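Local structure of geranyltranstransferase (IspA) (Helicobacter pylori, 3LLW) at residues 50-55 with 191-196; 161-166 with 185-190. The protein probably acts as a magnesium-dependent prenyltransferase of isoprenoid biosynthesis, joining isoprene units in the manner of the FPP/GGPP synthase family. All coordinates share one frame; numbering follows the deposited sequence.

Overall arrangement
Both contacts are made by helix 178-204, one of the long helices of the all-helical terpenoid synthase fold. Contact 1 joins its middle, 191-196, to the start of helix 51-63 near the centre of the chain. Contact 2, immediately before it on the same helix, sets 185-190 against the beginning of helix 161-170. Their centres lie 14 Å apart, and they touch where Leu192 meets Met161. Along the chain both segments of contact 2 fall between those of contact 1. Helix 178-204 thus connects a sulfate-occupied anion site in contact 1 with contact 2, whose Gln165 lies beside Asp94 and near Asp100, residues that bind magnesium but carry none in this chain.

Contact 1 of 2, residues 50-55 with 191-196; sequences RFRPKL and KLISAS. With SO4 (sulfate ion), chain F.
Phe51, Arg52 and Leu55, from the first turn of helix 51-63, pack against Leu192, Ile193 and Ser196 of helix 178-204; the short helix axes run 31° apart and come within 8.8 Å. Arg50, at the N-cap position, makes salt bridges to Glu19 and Glu84. Phe51 puts its CG anti to the backbone N (chi1 -175°), and its ring edge, at CE2, meets Ile193 CD1 at 4.0 Å. One face of that ring takes Leu55 CD1, displaced toward the rim, and Phe226 of helix 209-236 lies against the ring with its plane nearly parallel. The N-H of Phe51 makes a weak bond to O3 of a sulfate ion. The chain of Arg52 crosses that of Leu192 at about a right angle, CD resting on Leu192 CD2, while CB lies 3.4 Å from Ser196 OG. Beyond, NH2 of Arg52 donates to sulfate O2 at 2.8 Å, the ion lying at the edge of the guanidinium plane. Leu55 closes the contact with CD1 on Ile193 CG2 (3.8 Å). Ser196 OG turns back to Leu192 O at 2.6 Å, arriving from the face of the carbonyl opposite to Ser196 N, so this oxygen is gripped twice and the hydroxyl is satisfied within its own helix. Leu192 and Ile193 thus pack against the Arg52 chain, whose guanidinium binds a sulfate, probably from the crystallisation liquor, with weaker help from the first N-H of the helix, consistent with a diphosphate site at the family's Gly-Gly-Lys-x-x-Arg-Pro motif.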
loop_
_atom_site.group_PDB
_atom_site.type_symbol
_atom_site.label_atom_id
_atom_site.label_comp_id
_atom_site.label_asym_id
_atom_site.label_seq_id
_atom_site.Cartn_x
_atom_site.Cartn_y
_atom_site.Cartn_z
ATOM N N ARG A 50 -1.035 20.758 -3.496
ATOM C CA ARG A 50 -2.264 19.952 -3.310
ATOM C C ARG A 50 -3.074 19.788 -4.600
ATOM O O ARG A 50 -4.311 19.747 -4.565
ATOM C CB ARG A 50 -3.168 20.536 -2.194
ATOM C CG ARG A 50 -2.895 20.154 -0.737
ATOM C CD ARG A 50 -1.483 19.657 -0.442
ATOM N NE ARG A 50 -0.957 20.169 0.824
ATOM C CZ ARG A 50 0.012 19.599 1.531
ATOM N NH1 ARG A 50 0.422 20.164 2.660
ATOM N NH2 ARG A 50 0.577 18.467 1.118
ATOM N N PHE A 51 -2.387 19.679 -5.735
ATOM C CA PHE A 51 -3.064 19.603 -7.016
ATOM C C PHE A 51 -4.059 18.436 -7.087
ATOM O O PHE A 51 -5.176 18.608 -7.557
ATOM C CB PHE A 51 -2.071 19.561 -8.189
ATOM C CG PHE A 51 -2.736 19.605 -9.550
ATOM C CD1 PHE A 51 -3.587 20.661 -9.897
ATOM C CD2 PHE A 51 -2.517 18.595 -10.483
ATOM C CE1 PHE A 51 -4.203 20.702 -11.149
ATOM C CE2 PHE A 51 -3.122 18.632 -11.738
ATOM C CZ PHE A 51 -3.971 19.681 -12.071
ATOM N N ARG A 52 -3.659 17.269 -6.588
ATOM C CA ARG A 52 -4.499 16.085 -6.676
ATOM C C ARG A 52 -5.741 16.117 -5.779
ATOM O O ARG A 52 -6.823 15.837 -6.282
ATOM C CB ARG A 52 -3.685 14.793 -6.512
ATOM C CG ARG A 52 -2.779 14.524 -7.677
ATOM C CD ARG A 52 -1.396 14.128 -7.198
ATOM N NE ARG A 52 -0.459 14.115 -8.309
ATOM C CZ ARG A 52 0.420 15.080 -8.557
ATOM N NH1 ARG A 52 1.215 14.970 -9.606
ATOM N NH2 ARG A 52 0.520 16.140 -7.752
ATOM N N PRO A 53 -5.600 16.444 -4.465
ATOM C CA PRO A 53 -6.829 16.657 -3.709
ATOM C C PRO A 53 -7.735 17.761 -4.262
ATOM O O PRO A 53 -8.958 17.601 -4.250
ATOM C CB PRO A 53 -6.331 17.022 -2.311
ATOM C CG PRO A 53 -4.972 16.448 -2.224
ATOM C CD PRO A 53 -4.411 16.579 -3.596
ATOM N N LYS A 54 -7.159 18.851 -4.764
ATOM C CA LYS A 54 -7.971 19.880 -5.434
ATOM C C LYS A 54 -8.754 19.347 -6.634
ATOM O O LYS A 54 -9.906 19.732 -6.834
ATOM C CB LYS A 54 -7.136 21.083 -5.840
ATOM C CG LYS A 54 -6.779 21.981 -4.674
ATOM C CD LYS A 54 -5.707 22.982 -5.051
ATOM C CE LYS A 54 -5.232 23.718 -3.798
ATOM N NZ LYS A 54 -4.393 24.886 -4.108
ATOM N N LEU A 55 -8.146 18.458 -7.419
ATOM C CA LEU A 55 -8.852 17.826 -8.543
ATOM C C LEU A 55 -9.994 16.953 -8.059
ATOM O O LEU A 55 -11.065 16.956 -8.652
ATOM C CB LEU A 55 -7.898 16.969 -9.373
ATOM C CG LEU A 55 -6.880 17.655 -10.276
ATOM C CD1 LEU A 55 -5.768 16.657 -10.587
ATOM C CD2 LEU A 55 -7.572 18.136 -11.541
ATOM N N LYS A 191 -1.735 9.127 -14.619
ATOM C CA LYS A 191 -2.576 8.062 -14.051
ATOM C C LYS A 191 -3.217 8.426 -12.713
ATOM O O LYS A 191 -4.427 8.232 -12.528
ATOM C CB LYS A 191 -1.770 6.767 -13.907
ATOM C CG LYS A 191 -2.403 5.565 -14.617
ATOM C CD LYS A 191 -2.091 5.608 -16.108
ATOM C CE LYS A 191 -2.231 4.245 -16.767
ATOM N NZ LYS A 191 -3.503 4.128 -17.543
ATOM N N LEU A 192 -2.403 8.959 -11.802
ATOM C CA LEU A 192 -2.855 9.428 -10.481
ATOM C C LEU A 192 -3.733 10.698 -10.539
ATOM O O LEU A 192 -4.635 10.904 -9.708
ATOM C CB LEU A 192 -1.643 9.651 -9.559
ATOM C CG LEU A 192 -1.868 9.875 -8.060
ATOM C CD1 LEU A 192 -2.607 8.686 -7.456
ATOM C CD2 LEU A 192 -0.551 10.174 -7.286
ATOM N N ILE A 193 -3.461 11.538 -11.524
ATOM C CA ILE A 193 -4.264 12.738 -11.808
ATOM C C ILE A 193 -5.660 12.322 -12.355
ATOM O O ILE A 193 -6.686 12.882 -11.956
ATOM C CB ILE A 193 -3.483 13.639 -12.805
ATOM C CG1 ILE A 193 -2.340 14.372 -12.058
ATOM C CG2 ILE A 193 -4.375 14.640 -13.542
ATOM C CD1 ILE A 193 -1.487 15.172 -12.974
ATOM N N SER A 194 -5.702 11.332 -13.245
ATOM C CA SER A 194 -7.009 10.873 -13.754
ATOM C C SER A 194 -7.749 10.067 -12.677
ATOM O O SER A 194 -8.969 10.160 -12.572
ATOM C CB SER A 194 -6.885 10.154 -15.112
ATOM O OG SER A 194 -7.222 8.790 -15.056
ATOM N N ALA A 195 -6.997 9.345 -11.832
ATOM C CA ALA A 195 -7.576 8.657 -10.662
ATOM C C ALA A 195 -8.246 9.614 -9.694
ATOM O O ALA A 195 -9.421 9.401 -9.353
ATOM C CB ALA A 195 -6.554 7.784 -9.935
ATOM N N SER A 196 -7.516 10.657 -9.268
ATOM C CA SER A 196 -8.090 11.797 -8.499
ATOM C C SER A 196 -9.459 12.274 -9.050
ATOM O O SER A 196 -10.427 12.403 -8.301
ATOM C CB SER A 196 -7.121 12.978 -8.473
ATOM O OG SER A 196 -5.810 12.578 -8.058
HETATM S S SO4 F . 2.207 19.164 -6.453
HETATM O O1 SO4 F . 3.238 18.805 -5.464
HETATM O O2 SO4 F . 2.321 18.306 -7.636
HETATM O O3 SO4 F . 0.859 19.044 -5.882
HETATM O O4 SO4 F . 2.434 20.544 -6.878
#

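Contact 2 of 2, residues 161-166 with 185-190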
loop_
_atom_site.group_PDB
_atom_site.type_symbol
_atom_site.label_atom_id
_atom_site.label_comp_id
_atom_site.label_asym_id
_atom_site.label_seq_id
_atom_site.Cartn_x
_atom_site.Cartn_y
_atom_site.Cartn_z
ATOM N N MET A 161 1.619 4.371 -11.624
ATOM C CA MET A 161 2.618 5.336 -11.146
ATOM C C MET A 161 4.006 4.741 -10.959
ATOM O O MET A 161 4.999 5.342 -11.371
ATOM C CB MET A 161 2.110 6.006 -9.871
ATOM C CG MET A 161 3.007 7.076 -9.291
ATOM S SD MET A 161 2.442 7.612 -7.657
ATOM C CE MET A 161 2.896 6.144 -6.711
ATOM N N ILE A 162 4.060 3.531 -10.402
ATOM C CA ILE A 162 5.319 2.818 -10.166
ATOM C C ILE A 162 6.042 2.430 -11.460
ATOM O O ILE A 162 7.257 2.688 -11.590
ATOM C CB ILE A 162 5.132 1.633 -9.202
ATOM C CG1 ILE A 162 4.906 2.166 -7.794
ATOM C CG2 ILE A 162 6.359 0.729 -9.173
ATOM C CD1 ILE A 162 4.141 1.212 -6.908
ATOM N N LEU A 163 5.316 1.844 -12.416
ATOM C CA LEU A 163 5.873 1.612 -13.760
ATOM C C LEU A 163 6.516 2.869 -14.334
ATOM O O LEU A 163 7.661 2.823 -14.797
ATOM C CB LEU A 163 4.821 1.106 -14.744
ATOM C CG LEU A 163 5.245 0.869 -16.191
ATOM C CD1 LEU A 163 6.465 -0.038 -16.251
ATOM C CD2 LEU A 163 4.079 0.262 -16.993
ATOM N N GLY A 164 5.785 3.982 -14.293
ATOM C CA GLY A 164 6.312 5.241 -14.790
ATOM C C GLY A 164 7.551 5.720 -14.036
ATOM O O GLY A 164 8.477 6.268 -14.643
ATOM N N GLN A 165 7.550 5.531 -12.718
ATOM C CA GLN A 165 8.679 5.883 -11.857
ATOM C C GLN A 165 9.903 5.023 -12.161
ATOM O O GLN A 165 11.047 5.526 -12.180
ATOM C CB GLN A 165 8.268 5.690 -10.403
ATOM C CG GLN A 165 9.326 6.019 -9.385
ATOM C CD GLN A 165 9.255 7.451 -8.920
ATOM O OE1 GLN A 165 8.163 8.023 -8.786
ATOM N NE2 GLN A 165 10.420 8.045 -8.655
ATOM N N ALA A 166 9.659 3.735 -12.421
ATOM C CA ALA A 166 10.729 2.796 -12.754
ATOM C C ALA A 166 11.400 3.129 -14.089
ATOM O O ALA A 166 12.654 3.151 -14.171
ATOM C CB ALA A 166 10.250 1.361 -12.706
ATOM N N HIS A 185 5.361 9.342 -19.112
ATOM C CA HIS A 185 4.656 10.400 -18.395
ATOM C C HIS A 185 3.172 10.130 -18.170
ATOM O O HIS A 185 2.624 10.597 -17.167
ATOM C CB HIS A 185 4.887 11.761 -19.058
ATOM C CG HIS A 185 6.280 12.272 -18.885
ATOM N ND1 HIS A 185 6.926 12.261 -17.666
ATOM C CD2 HIS A 185 7.147 12.821 -19.767
ATOM C CE1 HIS A 185 8.137 12.769 -17.809
ATOM N NE2 HIS A 185 8.296 13.116 -19.074
ATOM N N GLU A 186 2.539 9.366 -19.068
ATOM C CA GLU A 186 1.160 8.921 -18.859
ATOM C C GLU A 186 1.127 8.166 -17.538
ATOM O O GLU A 186 0.247 8.393 -16.720
ATOM C CB GLU A 186 0.675 8.009 -19.998
ATOM C CG GLU A 186 -0.817 7.641 -19.943
ATOM C CD GLU A 186 -1.202 6.445 -20.835
ATOM O OE1 GLU A 186 -2.412 6.123 -20.904
ATOM O OE2 GLU A 186 -0.306 5.816 -21.456
ATOM N N HIS A 187 2.135 7.315 -17.321
ATOM C CA HIS A 187 2.199 6.446 -16.139
ATOM C C HIS A 187 2.751 7.139 -14.874
ATOM O O HIS A 187 2.136 7.058 -13.821
ATOM C CB HIS A 187 2.922 5.125 -16.477
ATOM C CG HIS A 187 2.145 4.247 -17.420
ATOM N ND1 HIS A 187 2.032 4.508 -18.770
ATOM C CD2 HIS A 187 1.433 3.119 -17.199
ATOM C CE1 HIS A 187 1.279 3.584 -19.334
ATOM N NE2 HIS A 187 0.903 2.728 -18.402
ATOM N N LYS A 188 3.876 7.843 -14.977
ATOM C CA LYS A 188 4.474 8.524 -13.816
ATOM C C LYS A 188 3.493 9.552 -13.226
ATOM O O LYS A 188 3.241 9.574 -12.021
ATOM C CB LYS A 188 5.767 9.240 -14.243
ATOM C CG LYS A 188 6.962 9.076 -13.295
ATOM C CD LYS A 188 6.895 9.942 -12.067
ATOM C CE LYS A 188 7.969 11.021 -12.101
ATOM N NZ LYS A 188 9.318 10.454 -11.843
ATOM N N THR A 189 2.904 10.365 -14.101
ATOM C CA THR A 189 2.130 11.532 -13.695
ATOM C C THR A 189 0.602 11.421 -13.929
ATOM O O THR A 189 -0.193 11.647 -13.013
ATOM C CB THR A 189 2.722 12.770 -14.393
ATOM O OG1 THR A 189 4.049 12.991 -13.894
ATOM C CG2 THR A 189 1.879 14.011 -14.161
ATOM N N ALA A 190 0.197 11.076 -15.144
ATOM C CA ALA A 190 -1.196 11.286 -15.566
ATOM C C ALA A 190 -2.201 10.333 -14.953
ATOM O O ALA A 190 -3.373 10.695 -14.774
ATOM C CB ALA A 190 -1.308 11.294 -17.094
#
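The imidazole of His187 is approached obliquely by Leu163 of helix 161-170, CD2 of the leucine lying 3.9 Å from CD2 of the ring; the two side chains lie side by side, pointing the same way. The ring also stacks with Phe183 one turn earlier in helix 178-204, and its ND1 bonds to the carbonyl of Phe183, which fixes its rotation. The other flat group, the amide of Gln165, has OE1 4.0 Å from Lys188 CD, the two chains crossing obliquely, while its NE2 makes a weak hydrogen bond to Asp94. Between these groups the backbones close in: Gly164 CA is 3.9 Å from Lys188 CA, and the helix axes, 6.5 Å apart, cross at -117°. A glycine makes this possible, since a beta-carbon here would collide with the backbone of His187 and Lys188. His187 CB instead abuts Gly164 N, and Lys188 CG sits 3.5 Å from Gly164 O. On the flank Met161 sends a CA-H...O contact to His187 O (CA to O 3.2 Å), and its CG packs on Lys188 O. Helix 178-204 is widened into a pi-type turn, His185 O accepting from both Thr189 N and Ala190 N. Lys188 runs outward past Gln165 in a chain kinked at chi2, chi3 and chi4, and its NZ forms a salt bridge with Asp168. Through its weak bond to Asp94, a residue known to bind magnesium, Gln165 probably belongs to the second shell of that site, although no metal is bound here. The tight glycine crossing brings it beside Lys188 of a Lys-Thr pair that, in relatives, lines the allylic diphosphate pocket.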